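Local coordinates for tyrosine-protein kinase receptor torso (Bombyx mori, PDB 5AOQ), which binds the neurohormone PTTH outside the cell and, as a probable receptor tyrosine kinase, signals through the MAPK pathway to ERK to initiate metamorphosis, at residues A[62-65]-A[71-74]; A[218-223]-A[245-250]; A[28-33]-A[48-53]; A[201-206]-A[211-216]. All coordinates share one frame; numbering follows the deposited sequence.

Interaction 1 of 4, residues A[62-65]-A[71-74]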
loop_
_atom_site.group_PDB
_atom_site.type_symbol
_atom_site.label_atom_id
_atom_site.label_comp_id
_atom_site.label_asym_id
_atom_site.label_seq_id
_atom_site.Cartn_x
_atom_site.Cartn_y
_atom_site.Cartn_z
ATOM N N VAL A 62 3.403 25.359 -21.336
ATOM C CA VAL A 62 4.114 24.530 -20.369
ATOM C C VAL A 62 5.623 24.666 -20.535
ATOM O O VAL A 62 6.117 24.889 -21.640
ATOM C CB VAL A 62 3.709 23.043 -20.511
ATOM C CG1 VAL A 62 4.550 22.146 -19.602
ATOM C CG2 VAL A 62 2.237 22.872 -20.201
ATOM N N LYS A 63 6.342 24.540 -19.422
ATOM C CA LYS A 63 7.800 24.553 -19.433
ATOM C C LYS A 63 8.361 23.463 -18.531
ATOM O O LYS A 63 8.008 23.371 -17.354
ATOM C CB LYS A 63 8.334 25.918 -18.991
ATOM C CG LYS A 63 8.907 26.776 -20.115
ATOM C CD LYS A 63 10.104 26.121 -20.812
ATOM C CE LYS A 63 11.248 25.824 -19.849
ATOM N NZ LYS A 63 12.436 25.258 -20.551
ATOM N N VAL A 64 9.238 22.638 -19.092
ATOM C CA VAL A 64 9.920 21.607 -18.324
ATOM C C VAL A 64 11.008 22.231 -17.460
ATOM O O VAL A 64 11.983 22.775 -17.980
ATOM C CB VAL A 64 10.549 20.537 -19.240
ATOM C CG1 VAL A 64 11.259 19.470 -18.411
ATOM C CG2 VAL A 64 9.491 19.906 -20.133
ATOM N N ARG A 65 10.835 22.156 -16.144
ATOM C CA ARG A 65 11.814 22.701 -15.210
ATOM C C ARG A 65 12.818 21.638 -14.779
ATOM O O ARG A 65 14.013 21.907 -14.700
ATOM C CB ARG A 65 11.114 23.293 -13.984
ATOM C CG ARG A 65 10.193 24.466 -14.294
ATOM C CD ARG A 65 10.947 25.608 -14.963
ATOM N NE ARG A 65 10.114 26.790 -15.156
ATOM C CZ ARG A 65 10.527 27.907 -15.748
ATOM N NH1 ARG A 65 11.768 28.004 -16.205
ATOM N NH2 ARG A 65 9.696 28.932 -15.879
ATOM N N SER A 71 10.979 10.539 -13.827
ATOM C CA SER A 71 9.924 11.555 -13.709
ATOM C C SER A 71 10.231 12.884 -14.419
ATOM O O SER A 71 11.355 13.125 -14.851
ATOM C CB SER A 71 9.642 11.841 -12.232
ATOM O OG SER A 71 10.751 12.471 -11.615
ATOM N N ILE A 72 9.214 13.741 -14.521
ATOM C CA ILE A 72 9.350 15.092 -15.080
ATOM C C ILE A 72 8.562 16.091 -14.244
ATOM O O ILE A 72 7.409 15.847 -13.916
ATOM C CB ILE A 72 8.847 15.199 -16.544
ATOM C CG1 ILE A 72 9.693 14.349 -17.487
ATOM C CG2 ILE A 72 8.880 16.652 -17.029
ATOM C CD1 ILE A 72 9.161 12.968 -17.686
ATOM N N ARG A 73 9.190 17.209 -13.896
ATOM C CA ARG A 73 8.517 18.279 -13.160
ATOM C C ARG A 73 8.484 19.572 -13.967
ATOM O O ARG A 73 9.525 20.084 -14.378
ATOM C CB ARG A 73 9.201 18.503 -11.819
ATOM C CG ARG A 73 9.109 17.287 -10.927
ATOM C CD ARG A 73 9.922 17.448 -9.672
ATOM N NE ARG A 73 10.064 16.172 -8.987
ATOM C CZ ARG A 73 10.766 15.990 -7.875
ATOM N NH1 ARG A 73 11.403 17.007 -7.312
ATOM N NH2 ARG A 73 10.831 14.785 -7.331
ATOM N N PHE A 74 7.279 20.092 -14.184
ATOM C CA PHE A 74 7.075 21.250 -15.048
ATOM C C PHE A 74 6.281 22.364 -14.370
ATOM O O PHE A 74 5.647 22.157 -13.327
ATOM C CB PHE A 74 6.355 20.823 -16.328
ATOM C CG PHE A 74 5.055 20.122 -16.080
ATOM C CD1 PHE A 74 3.879 20.841 -15.954
ATOM C CD2 PHE A 74 5.010 18.745 -15.957
ATOM C CE1 PHE A 74 2.682 20.197 -15.717
ATOM C CE2 PHE A 74 3.815 18.095 -15.721
ATOM C CZ PHE A 74 2.649 18.823 -15.600
#
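F74 makes the largest contribution to the contact between strands 63-68 and 71-75, and its side chain can be followed outward against V62 and K63. Its CG lies between the backbone N and the carbonyl carbon (chi1 56°), a turn that leads the ring away from segment 62-65 after CB has passed close to it. CB rests beside the backbone oxygen of K63 and 4.0 Å from V62 CG1. That same methyl accompanies the first part of the ring, 4.1 Å from F74 CG and 3.9 Å from F74 CD1, approaching obliquely. Beyond CD1 the ring leaves V62 behind and meets F85, the two ring planes inclined to each other. Further along the strands, V64 CG1 touches I72 CG2 at 3.9 Å; beta-branched valine and isoleucine suit strands, their methyls meeting across the pair. V64 and F74 form a non-hydrogen-bonded antiparallel pair, and the adjoining bond runs from R65 N to R73 O (3.0 Å, N-H...O angle 137°). The two arginines turn their charged ends elsewhere: R65 forms a salt bridge with E75, whereas R73 reaches D190, a residue implicated in PTTH binding. The hairpin belongs to the first FN3 domain, and the two short segments splay well away from antiparallel, 116° between their directions. Strand 107-111 pairs with the far side of 71-75 and brings L110 to the F74 side chain. T99 and I101 of strand 98-101 also touch that side chain, while V62 and V64 lie against S122 and I120 of strand 118-124.

Interaction 2 of 4, residues A[218-223]-A[245-250]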
loop_
_atom_site.group_PDB
_atom_site.type_symbol
_atom_site.label_atom_id
_atom_site.label_comp_id
_atom_site.label_asym_id
_atom_site.label_seq_id
_atom_site.Cartn_x
_atom_site.Cartn_y
_atom_site.Cartn_z
ATOM N N LEU A 218 11.895 17.402 16.747
ATOM C CA LEU A 218 13.245 16.968 17.093
ATOM C C LEU A 218 13.450 17.038 18.601
ATOM O O LEU A 218 12.672 17.674 19.312
ATOM C CB LEU A 218 14.293 17.820 16.377
ATOM C CG LEU A 218 14.376 17.677 14.856
ATOM C CD1 LEU A 218 15.343 18.701 14.285
ATOM C CD2 LEU A 218 14.798 16.268 14.467
ATOM N N VAL A 219 14.501 16.378 19.079
ATOM C CA VAL A 219 14.838 16.385 20.500
ATOM C C VAL A 219 16.329 16.634 20.707
ATOM O O VAL A 219 17.116 16.586 19.760
ATOM C CB VAL A 219 14.435 15.059 21.175
ATOM C CG1 VAL A 219 12.934 14.851 21.070
ATOM C CG2 VAL A 219 15.183 13.888 20.555
ATOM N N LEU A 220 16.709 16.897 21.952
ATOM C CA LEU A 220 18.094 17.212 22.286
ATOM C C LEU A 220 19.002 15.988 22.230
ATOM O O LEU A 220 18.596 14.880 22.585
ATOM C CB LEU A 220 18.170 17.840 23.680
ATOM C CG LEU A 220 17.451 19.178 23.860
ATOM C CD1 LEU A 220 17.432 19.580 25.326
ATOM C CD2 LEU A 220 18.106 20.262 23.018
ATOM N N ASN A 221 20.235 16.208 21.782
ATOM C CA ASN A 221 21.267 15.177 21.779
ATOM C C ASN A 221 20.871 13.930 20.990
ATOM O O ASN A 221 21.165 12.806 21.398
ATOM C CB ASN A 221 21.613 14.795 23.218
ATOM C CG ASN A 221 22.071 15.982 24.037
ATOM O OD1 ASN A 221 22.950 16.733 23.618
ATOM N ND2 ASN A 221 21.461 16.172 25.202
ATOM N N ASP A 222 20.206 14.144 19.859
ATOM C CA ASP A 222 19.762 13.056 18.994
ATOM C C ASP A 222 20.646 12.950 17.758
ATOM O O ASP A 222 20.959 13.955 17.122
ATOM C CB ASP A 222 18.304 13.265 18.581
ATOM C CG ASP A 222 17.661 12.000 18.044
ATOM O OD1 ASP A 222 18.392 11.140 17.514
ATOM O OD2 ASP A 222 16.424 11.867 18.153
ATOM N N GLU A 223 21.045 11.725 17.427
ATOM C CA GLU A 223 21.885 11.473 16.262
ATOM C C GLU A 223 21.019 11.272 15.018
ATOM O O GLU A 223 20.448 10.200 14.815
ATOM C CB GLU A 223 22.773 10.250 16.502
ATOM C CG GLU A 223 23.872 10.063 15.466
ATOM C CD GLU A 223 24.886 11.193 15.482
ATOM O OE1 GLU A 223 25.051 11.834 16.542
ATOM O OE2 GLU A 223 25.519 11.440 14.433
ATOM N N PHE A 245 22.953 23.185 26.584
ATOM C CA PHE A 245 23.884 24.273 26.863
ATOM C C PHE A 245 24.266 25.008 25.578
ATOM O O PHE A 245 24.802 26.116 25.626
ATOM C CB PHE A 245 25.135 23.752 27.583
ATOM C CG PHE A 245 26.033 22.903 26.728
ATOM C CD1 PHE A 245 25.859 21.530 26.665
ATOM C CD2 PHE A 245 27.073 23.473 26.010
ATOM C CE1 PHE A 245 26.692 20.744 25.888
ATOM C CE2 PHE A 245 27.909 22.693 25.231
ATOM C CZ PHE A 245 27.718 21.327 25.171
ATOM N N GLU A 246 23.986 24.389 24.434
ATOM C CA GLU A 246 24.267 24.999 23.137
ATOM C C GLU A 246 23.112 25.893 22.685
ATOM O O GLU A 246 23.291 26.769 21.839
ATOM C CB GLU A 246 24.538 23.918 22.088
ATOM C CG GLU A 246 25.827 23.146 22.324
ATOM C CD GLU A 246 26.100 22.116 21.246
ATOM O OE1 GLU A 246 25.905 22.433 20.055
ATOM O OE2 GLU A 246 26.510 20.987 21.592
ATOM N N LEU A 247 21.932 25.661 23.255
ATOM C CA LEU A 247 20.742 26.454 22.952
ATOM C C LEU A 247 20.440 27.404 24.114
ATOM O O LEU A 247 19.934 26.963 25.146
ATOM C CB LEU A 247 19.541 25.544 22.686
ATOM C CG LEU A 247 19.717 24.529 21.553
ATOM C CD1 LEU A 247 18.513 23.608 21.477
ATOM C CD2 LEU A 247 19.940 25.228 20.217
ATOM N N PRO A 248 20.760 28.705 23.956
ATOM C CA PRO A 248 20.638 29.676 25.052
ATOM C C PRO A 248 19.314 29.621 25.811
ATOM O O PRO A 248 19.312 29.634 27.045
ATOM C CB PRO A 248 20.774 31.022 24.335
ATOM C CG PRO A 248 21.606 30.732 23.154
ATOM C CD PRO A 248 21.215 29.352 22.711
ATOM N N GLU A 249 18.205 29.549 25.083
ATOM C CA GLU A 249 16.890 29.550 25.713
ATOM C C GLU A 249 16.634 28.246 26.465
ATOM O O GLU A 249 15.792 28.200 27.360
ATOM C CB GLU A 249 15.794 29.789 24.675
ATOM C CG GLU A 249 14.459 30.184 25.296
ATOM C CD GLU A 249 13.522 30.863 24.316
ATOM O OE1 GLU A 249 13.861 30.947 23.117
ATOM O OE2 GLU A 249 12.442 31.319 24.749
ATOM N N CYS A 250 17.356 27.191 26.099
ATOM C CA CYS A 250 17.270 25.929 26.828
ATOM C C CYS A 250 18.068 26.026 28.118
ATOM O O CYS A 250 17.570 25.712 29.200
ATOM C CB CYS A 250 17.795 24.761 25.989
ATOM S SG CYS A 250 17.526 23.141 26.757
#
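L220 spreads its two methyls over two residues at the start of helix 248-252. One branch, CD2, meets CD1 of L247 at 3.7 Å, the two leucine ends crossing at a slant; the other, CD1, lies 3.8 Å from the sulfur of C250. A leucine suits this place because its fork serves both partners at once. C250 contributes its sulfur from a side chain in which SG stands anti to the backbone N (chi1 -173°), an orientation that carries it toward L220. One shell out, the disulfide to C244 holds that sulfur, and C244 itself touches L220. L247 occupies the N-cap position, and its carbonyl oxygen accepts a bond from C250 N (2.8 Å), so the first helical turn sets the spacing between the two residues that L220 contacts. I173 lies against both leucines, and I165 reaches L247 and C250, bringing strands 171-179 and 159-167 of the second FN3 domain into the cluster. The loop that presents L220 is in turn tied down by T241, whose hydroxyl bonds with V219 O and D222 N, and by S243, which bonds with N221 OD1. What joins the two segments is therefore dispersion between methyls and a sulfur, which sets no sharp direction; the covalent C244-C250 link and the polar bonds of the loop probably do more to fix the geometry.

Interaction 3 of 4, residues A[28-33]-A[48-53]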
loop_
_atom_site.group_PDB
_atom_site.type_symbol
_atom_site.label_atom_id
_atom_site.label_comp_id
_atom_site.label_asym_id
_atom_site.label_seq_id
_atom_site.Cartn_x
_atom_site.Cartn_y
_atom_site.Cartn_z
ATOM N N GLN A 28 -12.187 8.094 -15.790
ATOM C CA GLN A 28 -12.462 7.741 -14.401
ATOM C C GLN A 28 -11.620 8.612 -13.475
ATOM O O GLN A 28 -12.137 9.233 -12.549
ATOM C CB GLN A 28 -12.174 6.260 -14.137
ATOM C CG GLN A 28 -12.438 5.827 -12.696
ATOM C CD GLN A 28 -12.037 4.390 -12.426
ATOM O OE1 GLN A 28 -11.953 3.571 -13.341
ATOM N NE2 GLN A 28 -11.790 4.074 -11.160
ATOM N N ASP A 29 -10.320 8.655 -13.744
ATOM C CA ASP A 29 -9.389 9.456 -12.958
ATOM C C ASP A 29 -9.815 10.921 -12.930
ATOM O O ASP A 29 -9.979 11.516 -11.857
ATOM C CB ASP A 29 -7.975 9.336 -13.528
ATOM C CG ASP A 29 -7.448 7.912 -13.490
ATOM O OD1 ASP A 29 -7.571 7.255 -12.437
ATOM O OD2 ASP A 29 -6.911 7.452 -14.520
ATOM N N VAL A 30 -10.003 11.493 -14.115
ATOM C CA VAL A 30 -10.366 12.904 -14.233
ATOM C C VAL A 30 -11.701 13.185 -13.550
ATOM O O VAL A 30 -11.866 14.216 -12.901
ATOM C CB VAL A 30 -10.443 13.350 -15.712
ATOM C CG1 VAL A 30 -10.934 14.795 -15.821
ATOM C CG2 VAL A 30 -9.086 13.203 -16.381
ATOM N N CYS A 31 -12.650 12.267 -13.696
ATOM C CA CYS A 31 -13.980 12.472 -13.139
ATOM C C CYS A 31 -13.975 12.344 -11.620
ATOM O O CYS A 31 -14.664 13.095 -10.933
ATOM C CB CYS A 31 -14.976 11.483 -13.742
ATOM S SG CYS A 31 -15.447 11.855 -15.445
ATOM N N TYR A 32 -13.199 11.401 -11.096
ATOM C CA TYR A 32 -13.048 11.269 -9.649
ATOM C C TYR A 32 -12.375 12.505 -9.064
ATOM O O TYR A 32 -12.927 13.163 -8.180
ATOM C CB TYR A 32 -12.239 10.019 -9.290
ATOM C CG TYR A 32 -13.025 8.723 -9.317
ATOM C CD1 TYR A 32 -13.914 8.440 -10.346
ATOM C CD2 TYR A 32 -12.869 7.778 -8.312
ATOM C CE1 TYR A 32 -14.627 7.255 -10.370
ATOM C CE2 TYR A 32 -13.578 6.592 -8.326
ATOM C CZ TYR A 32 -14.454 6.335 -9.357
ATOM O OH TYR A 32 -15.162 5.156 -9.377
ATOM N N SER A 33 -11.200 12.840 -9.591
ATOM C CA SER A 33 -10.424 13.966 -9.072
ATOM C C SER A 33 -11.218 15.275 -9.040
ATOM O O SER A 33 -10.869 16.191 -8.297
ATOM C CB SER A 33 -9.160 14.154 -9.909
ATOM O OG SER A 33 -9.490 14.299 -11.276
ATOM N N THR A 48 -16.765 14.478 -19.166
ATOM C CA THR A 48 -15.418 14.444 -19.713
ATOM C C THR A 48 -15.338 13.398 -20.818
ATOM O O THR A 48 -15.554 12.209 -20.583
ATOM C CB THR A 48 -14.366 14.118 -18.632
ATOM O OG1 THR A 48 -14.517 15.010 -17.521
ATOM C CG2 THR A 48 -12.955 14.239 -19.195
ATOM N N ASN A 49 -15.027 13.864 -22.023
ATOM C CA ASN A 49 -14.947 13.015 -23.206
ATOM C C ASN A 49 -13.658 13.289 -23.972
ATOM O O ASN A 49 -13.473 14.373 -24.524
ATOM C CB ASN A 49 -16.165 13.251 -24.106
ATOM C CG ASN A 49 -16.368 12.146 -25.124
ATOM O OD1 ASN A 49 -15.409 11.567 -25.633
ATOM N ND2 ASN A 49 -17.627 11.855 -25.435
ATOM N N PHE A 50 -12.767 12.303 -24.004
ATOM C CA PHE A 50 -11.485 12.454 -24.687
ATOM C C PHE A 50 -11.603 12.231 -26.190
ATOM O O PHE A 50 -10.735 12.651 -26.956
ATOM C CB PHE A 50 -10.455 11.485 -24.109
ATOM C CG PHE A 50 -9.895 11.912 -22.786
ATOM C CD1 PHE A 50 -8.780 12.729 -22.727
ATOM C CD2 PHE A 50 -10.478 11.497 -21.601
ATOM C CE1 PHE A 50 -8.257 13.124 -21.515
ATOM C CE2 PHE A 50 -9.958 11.890 -20.384
ATOM C CZ PHE A 50 -8.846 12.705 -20.341
ATOM N N GLU A 51 -12.676 11.569 -26.607
ATOM C CA GLU A 51 -12.866 11.227 -28.010
ATOM C C GLU A 51 -13.559 12.356 -28.772
ATOM O O GLU A 51 -13.572 12.362 -30.002
ATOM C CB GLU A 51 -13.660 9.924 -28.123
ATOM C CG GLU A 51 -12.843 8.698 -27.720
ATOM C CD GLU A 51 -13.642 7.410 -27.751
ATOM O OE1 GLU A 51 -14.731 7.370 -27.142
ATOM O OE2 GLU A 51 -13.173 6.436 -28.375
ATOM N N GLU A 52 -14.121 13.311 -28.035
ATOM C CA GLU A 52 -14.778 14.471 -28.633
ATOM C C GLU A 52 -13.883 15.707 -28.600
ATOM O O GLU A 52 -14.284 16.782 -29.048
ATOM C CB GLU A 52 -16.095 14.778 -27.916
ATOM C CG GLU A 52 -17.187 13.748 -28.147
ATOM C CD GLU A 52 -18.506 14.153 -27.515
ATOM O OE1 GLU A 52 -18.491 15.002 -26.599
ATOM O OE2 GLU A 52 -19.555 13.620 -27.932
ATOM N N THR A 53 -12.671 15.553 -28.076
ATOM C CA THR A 53 -11.742 16.671 -27.949
ATOM C C THR A 53 -10.835 16.770 -29.170
ATOM O O THR A 53 -10.446 15.754 -29.746
ATOM C CB THR A 53 -10.873 16.528 -26.684
ATOM O OG1 THR A 53 -11.704 16.208 -25.562
ATOM C CG2 THR A 53 -10.113 17.817 -26.402
#
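V30 reaches T48 and F50 with different methyls because of its first torsion: CG1 is anti to the backbone N (chi1 175°) and faces T48, while CG2, beside the backbone N, faces F50. T48 places its methyl likewise anti to the backbone N (chi1 -53° for OG1), with CG2 4.0 Å from V30 CG1. F50 brings only the far corner of its ring, CZ, to 4.0 Å from V30 CG2; the methyl sits at the ring edge, near its plane, so this is an edge-on contact. Next along the helix, C31 SG lies 3.9 Å from T48 OG1, a van der Waals approach. The sulfur is committed to a disulfide with C46, which ties helix 27-38 to the chain just ahead of T48. On the other segment N49 shapes the bend: its OD1 accepts from E51 N at 2.9 Å in an Asx turn, and its backbone oxygen accepts from T53 OG1 at 2.8 Å. L131 and W134 pack against F50, as does L23 of helix 20-23. The helix also borders the second subunit, where Y25 of that copy packs on C31. Threonine suits its buried site because it has two different branches. V30 CG1 meets both of them, and OG1 additionally hydrogen-bonds with G129 O, so the hydroxyl is not left without a polar partner; apolar van der Waals packing makes the contact, and the disulfide and the turn are likely to hold the segments in place.

Interaction 4 of 4, residues A[201-206]-A[211-216]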
loop_
_atom_site.group_PDB
_atom_site.type_symbol
_atom_site.label_atom_id
_atom_site.label_comp_id
_atom_site.label_asym_id
_atom_site.label_seq_id
_atom_site.Cartn_x
_atom_site.Cartn_y
_atom_site.Cartn_z
ATOM N N LYS A 201 10.647 11.802 8.117
ATOM C CA LYS A 201 9.973 12.855 7.365
ATOM C C LYS A 201 10.575 12.986 5.972
ATOM O O LYS A 201 11.794 12.996 5.814
ATOM C CB LYS A 201 10.061 14.194 8.102
ATOM C CG LYS A 201 9.429 15.353 7.342
ATOM C CD LYS A 201 9.432 16.637 8.153
ATOM C CE LYS A 201 8.860 17.794 7.345
ATOM N NZ LYS A 201 8.813 19.062 8.122
ATOM N N HIS A 202 9.712 13.090 4.968
ATOM C CA HIS A 202 10.146 13.170 3.579
ATOM C C HIS A 202 9.414 14.287 2.851
ATOM O O HIS A 202 8.267 14.598 3.173
ATOM C CB HIS A 202 9.911 11.833 2.875
ATOM C CG HIS A 202 8.486 11.372 2.920
ATOM N ND1 HIS A 202 7.985 10.607 3.951
ATOM C CD2 HIS A 202 7.457 11.571 2.064
ATOM C CE1 HIS A 202 6.708 10.353 3.727
ATOM N NE2 HIS A 202 6.363 10.927 2.588
ATOM N N ALA A 203 10.081 14.892 1.872
ATOM C CA ALA A 203 9.488 15.995 1.121
ATOM C C ALA A 203 10.051 16.086 -0.293
ATOM O O ALA A 203 11.088 15.498 -0.601
ATOM C CB ALA A 203 9.705 17.306 1.858
ATOM N N LYS A 204 9.349 16.829 -1.144
ATOM C CA LYS A 204 9.748 17.022 -2.533
ATOM C C LYS A 204 9.762 18.512 -2.873
ATOM O O LYS A 204 8.713 19.155 -2.906
ATOM C CB LYS A 204 8.801 16.258 -3.461
ATOM C CG LYS A 204 9.180 16.291 -4.933
ATOM C CD LYS A 204 8.107 15.637 -5.801
ATOM C CE LYS A 204 7.946 14.156 -5.478
ATOM N NZ LYS A 204 6.993 13.476 -6.395
ATOM N N ILE A 205 10.952 19.052 -3.126
ATOM C CA ILE A 205 11.113 20.483 -3.371
ATOM C C ILE A 205 11.090 20.820 -4.860
ATOM O O ILE A 205 11.959 20.393 -5.628
ATOM C CB ILE A 205 12.422 21.023 -2.734
ATOM C CG1 ILE A 205 12.239 21.149 -1.218
ATOM C CG2 ILE A 205 12.807 22.385 -3.323
ATOM C CD1 ILE A 205 13.453 21.679 -0.460
ATOM N N TRP A 206 10.074 21.590 -5.242
ATOM C CA TRP A 206 9.942 22.127 -6.590
ATOM C C TRP A 206 11.055 23.145 -6.829
ATOM O O TRP A 206 11.711 23.568 -5.881
ATOM C CB TRP A 206 8.564 22.773 -6.768
ATOM C CG TRP A 206 7.425 21.869 -6.426
ATOM C CD1 TRP A 206 6.704 21.860 -5.269
ATOM C CD2 TRP A 206 6.876 20.838 -7.252
ATOM N NE1 TRP A 206 5.738 20.885 -5.323
ATOM C CE2 TRP A 206 5.822 20.243 -6.530
ATOM C CE3 TRP A 206 7.173 20.359 -8.531
ATOM C CZ2 TRP A 206 5.065 19.195 -7.045
ATOM C CZ3 TRP A 206 6.420 19.318 -9.040
ATOM C CH2 TRP A 206 5.378 18.748 -8.299
ATOM N N PRO A 211 16.757 26.391 -2.104
ATOM C CA PRO A 211 15.957 25.370 -1.420
ATOM C C PRO A 211 16.107 25.414 0.094
ATOM O O PRO A 211 17.158 25.805 0.604
ATOM C CB PRO A 211 16.514 24.061 -1.981
ATOM C CG PRO A 211 17.925 24.376 -2.310
ATOM C CD PRO A 211 17.923 25.801 -2.787
ATOM N N SER A 212 15.056 25.012 0.800
ATOM C CA SER A 212 15.067 24.980 2.256
ATOM C C SER A 212 14.151 23.873 2.746
ATOM O O SER A 212 13.106 23.617 2.148
ATOM C CB SER A 212 14.625 26.327 2.831
ATOM O OG SER A 212 13.301 26.637 2.431
ATOM N N PHE A 213 14.545 23.222 3.836
ATOM C CA PHE A 213 13.769 22.115 4.380
ATOM C C PHE A 213 13.574 22.256 5.881
ATOM O O PHE A 213 14.541 22.334 6.635
ATOM C CB PHE A 213 14.453 20.785 4.063
ATOM C CG PHE A 213 13.703 19.586 4.563
ATOM C CD1 PHE A 213 12.504 19.212 3.982
ATOM C CD2 PHE A 213 14.199 18.827 5.608
ATOM C CE1 PHE A 213 11.811 18.107 4.437
ATOM C CE2 PHE A 213 13.511 17.719 6.065
ATOM C CZ PHE A 213 12.315 17.361 5.480
ATOM N N ASP A 214 12.315 22.276 6.307
ATOM C CA ASP A 214 11.983 22.406 7.719
ATOM C C ASP A 214 11.813 21.032 8.356
ATOM O O ASP A 214 11.383 20.083 7.698
ATOM C CB ASP A 214 10.707 23.228 7.900
ATOM C CG ASP A 214 10.783 24.579 7.220
ATOM O OD1 ASP A 214 11.902 25.114 7.085
ATOM O OD2 ASP A 214 9.722 25.108 6.825
ATOM N N VAL A 215 12.158 20.936 9.636
ATOM C CA VAL A 215 11.959 19.714 10.405
ATOM C C VAL A 215 11.398 20.059 11.779
ATOM O O VAL A 215 11.750 21.084 12.362
ATOM C CB VAL A 215 13.272 18.920 10.566
ATOM C CG1 VAL A 215 13.028 17.630 11.341
ATOM C CG2 VAL A 215 13.871 18.612 9.208
ATOM N N GLU A 216 10.521 19.197 12.284
ATOM C CA GLU A 216 9.885 19.417 13.575
ATOM C C GLU A 216 9.934 18.169 14.448
ATOM O O GLU A 216 10.328 17.093 13.995
ATOM C CB GLU A 216 8.433 19.858 13.379
ATOM C CG GLU A 216 8.276 21.078 12.483
ATOM C CD GLU A 216 6.826 21.471 12.279
ATOM O OE1 GLU A 216 5.945 20.867 12.928
ATOM O OE2 GLU A 216 6.568 22.384 11.468
#
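K201 and F213 lie alongside each other, pointing opposite ways, each reaching out from its own sheet. The lysine is fully extended, CG anti to the backbone N (chi1 177°), and its methylene chain runs obliquely along the phenylalanine tip, with CE 4.0 Å from F213 CZ. Its ammonium NZ then finds D214 O at 2.8 Å, standing above the carbonyl plane, 54° out of it. An alkyl chain ending in a charge suits this partly exposed place, since its methylenes pack on the ring while its ammonium hydrogen-bonds to a carbonyl oxygen. A methionine in place of K201 would probably leave D214 O without this donor. A203 instead meets F213 at the ring edge, its methyl near the ring plane and close to CE1; its small size lets the ring come between the strands. Further along, I205 CD1 packs on P211 CB at 4.2 Å. The strands run at 158° to one another with 8.8 Å between their axes, too far for backbone pairing: 198-205 bonds to 189-195 and 212-218 to 171-179. Side chains bridging two antiparallel sheets in this way are typical of the FN3 beta sandwich, here the second, hormone-binding domain.

In the fold
The chain is the extracellular part of the receptor, and the contacts fall in series along it. Interactions 3 and 1 lie in the first FN3 domain, their centres 23 Å apart. Interaction 4 belongs to the second, and interaction 2, 21 Å from it between centres, joins the loop leaving strand 212-218 to helix 248-252. Interactions 1 and 4 meet across the domain boundary, where the side chain of R73 touches that of K204 and also approaches D190, about 3 Å between nearest side-chain atoms in each case; K204 and D190 are both implicated in PTTH binding. H202 of segment 201-206 stacks on F34 of a hormone chain. Interactions 2 and 3 stand farthest apart, with centres 53 Å from each other.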